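Local coordinates for glucanase (PDB 5GXX), which probably hydrolyses internal beta-1,4 linkages of cellulose as a family 9 endoglucanase of the bacterial cellulosome, at residues E43-G47 and Y98-R104; V145-A149 and Y171-A175. The protein carries 1 engineered substitution. One frame throughout, in Å; residues are numbered along the deposited sequence.

Interaction 1: E43-G47 and Y98-R104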
# COMPACT_ATOMS: atom_id res chain seq x y z
N GLU A 43 0.03 12.70 33.17
CA GLU A 43 -0.77 12.83 34.39
C GLU A 43 -0.02 13.54 35.52
O GLU A 43 -0.61 14.30 36.28
CB GLU A 43 -1.23 11.45 34.84
CG GLU A 43 -2.06 11.44 36.14
CD GLU A 43 -3.44 12.06 35.98
OE1 GLU A 43 -3.89 12.21 34.82
OE2 GLU A 43 -4.07 12.42 37.00
N VAL A 44 1.28 13.27 35.62
CA VAL A 44 2.16 14.00 36.52
C VAL A 44 3.28 14.58 35.67
O VAL A 44 3.95 13.87 34.92
CB VAL A 44 2.77 13.10 37.60
CG1 VAL A 44 3.60 13.92 38.57
CG2 VAL A 44 1.67 12.35 38.34
N LEU A 45 3.49 15.89 35.82
CA LEU A 45 4.45 16.61 35.00
C LEU A 45 5.84 16.59 35.62
O LEU A 45 6.01 16.32 36.80
CB LEU A 45 3.99 18.06 34.82
CG LEU A 45 2.65 18.22 34.10
CD1 LEU A 45 2.24 19.68 34.15
CD2 LEU A 45 2.80 17.75 32.66
N GLY A 46 6.84 16.90 34.79
CA GLY A 46 8.24 16.94 35.21
C GLY A 46 8.86 15.58 35.45
O GLY A 46 8.39 14.58 34.91
N GLY A 47 9.89 15.56 36.29
CA GLY A 47 10.63 14.33 36.55
C GLY A 47 11.51 13.97 35.36
O GLY A 47 11.65 14.76 34.42
N TYR A 98 8.67 16.16 41.32
CA TYR A 98 7.88 15.13 40.67
C TYR A 98 7.41 14.06 41.66
O TYR A 98 6.23 13.71 41.62
CB TYR A 98 8.61 14.53 39.45
CG TYR A 98 8.00 13.25 38.93
CD1 TYR A 98 8.41 12.01 39.42
CD2 TYR A 98 7.00 13.26 37.95
CE1 TYR A 98 7.87 10.83 38.94
CE2 TYR A 98 6.45 12.08 37.47
CZ TYR A 98 6.88 10.87 37.98
OH TYR A 98 6.35 9.68 37.53
N LEU A 99 8.28 13.57 42.54
CA LEU A 99 7.87 12.53 43.48
C LEU A 99 6.75 13.04 44.39
O LEU A 99 5.79 12.30 44.65
CB LEU A 99 9.03 12.02 44.32
CG LEU A 99 10.20 11.42 43.54
CD1 LEU A 99 11.25 10.85 44.49
CD2 LEU A 99 9.69 10.34 42.58
N VAL A 100 6.86 14.28 44.83
CA VAL A 100 5.78 14.94 45.58
C VAL A 100 4.49 15.03 44.76
O VAL A 100 3.40 14.73 45.28
CB VAL A 100 6.21 16.32 46.13
CG1 VAL A 100 5.03 17.14 46.73
CG2 VAL A 100 7.25 16.14 47.23
N ALA A 101 4.62 15.41 43.49
CA ALA A 101 3.45 15.56 42.63
C ALA A 101 2.72 14.26 42.33
O ALA A 101 1.57 14.27 41.91
CB ALA A 101 3.80 16.32 41.34
N CYS A 102 3.39 13.13 42.58
CA CYS A 102 2.80 11.80 42.37
C CYS A 102 1.84 11.36 43.49
O CYS A 102 1.18 10.33 43.35
CB CYS A 102 3.89 10.74 42.29
SG CYS A 102 4.77 10.76 40.71
N ASP A 103 1.78 12.11 44.59
CA ASP A 103 0.94 11.73 45.72
C ASP A 103 -0.53 11.61 45.33
O ASP A 103 -1.08 12.51 44.70
CB ASP A 103 1.06 12.79 46.83
CG ASP A 103 0.23 12.46 48.05
OD1 ASP A 103 0.16 11.28 48.48
OD2 ASP A 103 -0.36 13.41 48.61
N ARG A 104 -1.16 10.50 45.72
CA ARG A 104 -2.61 10.34 45.58
C ARG A 104 -3.19 9.86 46.91
O ARG A 104 -4.25 9.22 46.95
CB ARG A 104 -2.96 9.39 44.42
CG ARG A 104 -2.55 9.84 43.01
CD ARG A 104 -3.27 11.11 42.58
NE ARG A 104 -2.98 11.60 41.24
CZ ARG A 104 -2.03 12.49 40.92
NH1 ARG A 104 -1.19 12.99 41.83
NH2 ARG A 104 -1.92 12.86 39.65
O HOH W 1 -4.56 10.53 39.34
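Glu43 OE2 is held from two directions by Arg104: directly by NH2, in a long and weak salt-bridge bond of 3.4 Å, and through a water. That water gives a hydrogen bond to OE2 (3.0 Å) and takes one from Arg104 NE (2.7 Å). A bend at chi2 of Glu43 (70°) brings the carboxylate to the edge of the guanidinium, with the two planes 66° apart. The remaining corner of the guanidinium turns back on its own segment. Arg104 NH1 reaches Ala101 O at 3.0 Å and Asp103 O at 2.9 Å, the latter lying in the guanidinium plane, so the group's rotation is set chiefly by the bonds at NH1 and NE. Beside these polar groups Val44 is buried. With CG1 opposite the backbone N (chi1 -176°), that methyl meets Tyr98 CD2 at 3.5 Å and Ala101 CB at 3.7 Å, while CG2 lies next to the guanidinium. Cys102 SG sits over one face of the Tyr98 ring, offset toward its rim, and Leu45 O lies at the ring edge. Gly47 CA approaches Tyr98 CB to 3.5 Å, a closeness that the missing side chain permits. The phenol OH bonds Asn58, and Lys56 NZ ties down the carbonyls of Val44 and Gly46. The contact thus fastens the loop between helix 7-20 and strand 56-57 to the C-terminal part of helix 85-101 and the loop that follows. Gly46 and Gly47 open the Gly-Gly-Trp-Tyr-Asp-Ala-Gly-Asp-His sequence characteristic of family 9 glycoside hydrolases, which in relatives supplies catalytic aspartates at the end of the (alpha/alpha)6 barrel.

Interaction 2: V145-A149 and Y171-A175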
# COMPACT_ATOMS: atom_id res chain seq x y z
N VAL A 145 7.18 2.87 46.59
CA VAL A 145 6.86 3.92 47.55
C VAL A 145 7.95 4.14 48.60
O VAL A 145 8.19 5.28 49.02
CB VAL A 145 5.49 3.67 48.23
CG1 VAL A 145 5.14 4.75 49.26
CG2 VAL A 145 4.36 3.60 47.19
N GLY A 146 8.61 3.07 49.02
CA GLY A 146 9.68 3.17 50.01
C GLY A 146 10.87 3.92 49.43
O GLY A 146 11.52 4.72 50.11
N GLN A 147 11.17 3.65 48.16
CA GLN A 147 12.26 4.36 47.48
C GLN A 147 11.93 5.84 47.30
O GLN A 147 12.79 6.70 47.50
CB GLN A 147 12.64 3.69 46.15
CG GLN A 147 13.92 4.22 45.48
CD GLN A 147 15.16 4.05 46.34
OE1 GLN A 147 15.81 5.04 46.69
NE2 GLN A 147 15.50 2.81 46.69
N MET A 148 10.68 6.14 46.97
CA MET A 148 10.27 7.54 46.84
C MET A 148 10.42 8.23 48.20
O MET A 148 10.88 9.37 48.28
CB MET A 148 8.83 7.66 46.32
CG MET A 148 8.64 7.13 44.90
SD MET A 148 6.90 6.89 44.42
CE MET A 148 6.26 8.57 44.52
N ALA A 149 10.08 7.52 49.28
CA ALA A 149 10.25 8.06 50.62
C ALA A 149 11.71 8.36 50.94
O ALA A 149 12.02 9.41 51.49
CB ALA A 149 9.71 7.09 51.66
N TYR A 171 5.01 8.81 52.55
CA TYR A 171 5.29 7.66 51.72
C TYR A 171 5.83 6.48 52.53
O TYR A 171 5.42 5.34 52.30
CB TYR A 171 6.23 8.04 50.57
CG TYR A 171 5.64 9.00 49.56
CD1 TYR A 171 4.27 9.28 49.52
CD2 TYR A 171 6.46 9.63 48.63
CE1 TYR A 171 3.75 10.15 48.57
CE2 TYR A 171 5.94 10.50 47.68
CZ TYR A 171 4.59 10.76 47.66
OH TYR A 171 4.10 11.63 46.72
N PHE A 172 6.67 6.75 53.52
CA PHE A 172 7.20 5.67 54.32
C PHE A 172 6.08 4.98 55.10
O PHE A 172 6.02 3.76 55.17
CB PHE A 172 8.32 6.09 55.27
CG PHE A 172 8.71 5.00 56.21
CD1 PHE A 172 9.54 3.96 55.79
CD2 PHE A 172 8.20 4.95 57.49
CE1 PHE A 172 9.87 2.92 56.65
CE2 PHE A 172 8.52 3.92 58.36
CZ PHE A 172 9.35 2.89 57.94
N GLU A 173 5.19 5.78 55.67
CA GLU A 173 4.10 5.19 56.42
C GLU A 173 3.23 4.28 55.55
O GLU A 173 2.81 3.22 56.02
CB GLU A 173 3.27 6.29 57.11
CG GLU A 173 4.00 6.91 58.30
CD GLU A 173 3.47 8.29 58.68
OE1 GLU A 173 2.38 8.69 58.20
OE2 GLU A 173 4.15 8.98 59.47
N LEU A 174 2.97 4.71 54.31
CA LEU A 174 2.16 3.95 53.36
C LEU A 174 2.89 2.68 52.97
O LEU A 174 2.31 1.60 52.94
CB LEU A 174 1.84 4.77 52.11
CG LEU A 174 1.19 4.05 50.92
CD1 LEU A 174 -0.16 3.48 51.32
CD2 LEU A 174 1.04 4.92 49.68
N ALA A 175 4.17 2.81 52.67
CA ALA A 175 4.94 1.66 52.24
C ALA A 175 5.04 0.63 53.34
O ALA A 175 4.94 -0.58 53.10
CB ALA A 175 6.33 2.12 51.82
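Tyr171 extends from helix 162-178 along the flank of helix 142-158. Its CB touches both Val145 CG1 (3.7 Å) and Ala149 CB (3.8 Å), one helical turn apart. With CG set beside its own backbone N (chi1 -66°), the ring then runs past Met148. Tyr171 CD2 touches Met148 CB, and the next ring carbon, CE2, meets Met148 CE at 3.7 Å, the methyl being folded back by the bend at chi3. The sulfur stands 5.5 Å from the ring centroid, an oblique Met-aromatic contact. At the tip, the hydroxyl leaves the helix pair and bonds Leu99 O of helix 85-101. The two helices follow each other in the chain as an antiparallel helical hairpin, crossing at -157° with their axes 8.0 Å apart, a close pairing helped by small residues at the interface. Ala175 CB rests 3.7 Å from Gly146 N, and Ala149 CB is equally close-set against Phe172 N, at 3.6 Å. Val145 CG1 presses tightly on the Tyr171 carbonyl, 3.1 Å from its O. Beyond the pair, Phe172 and Ala175 pack against helix 198-212, while Val145, Met148 and Tyr171 touch Val108.

Interaction 1 closes in the chain before interaction 2 opens, and their centres are 14 Å apart on the same side of the chain's centre, within the family 9 catalytic region. They meet at the C-terminal part of helix 85-101, where Leu99 of interaction 1 touches Tyr171 and Met148 of interaction 2. Both border strand 108-112, which follows that helix, and helix 58-75. A continuous set of contacts therefore runs from the 43-47 loop through helix 85-101 to the 142-158/162-178 hairpin. Gly146 of interaction 2 lies about 9 Å from the calcium ion bound by Ser195, Gly196, Asp199, Glu200 and Asp246.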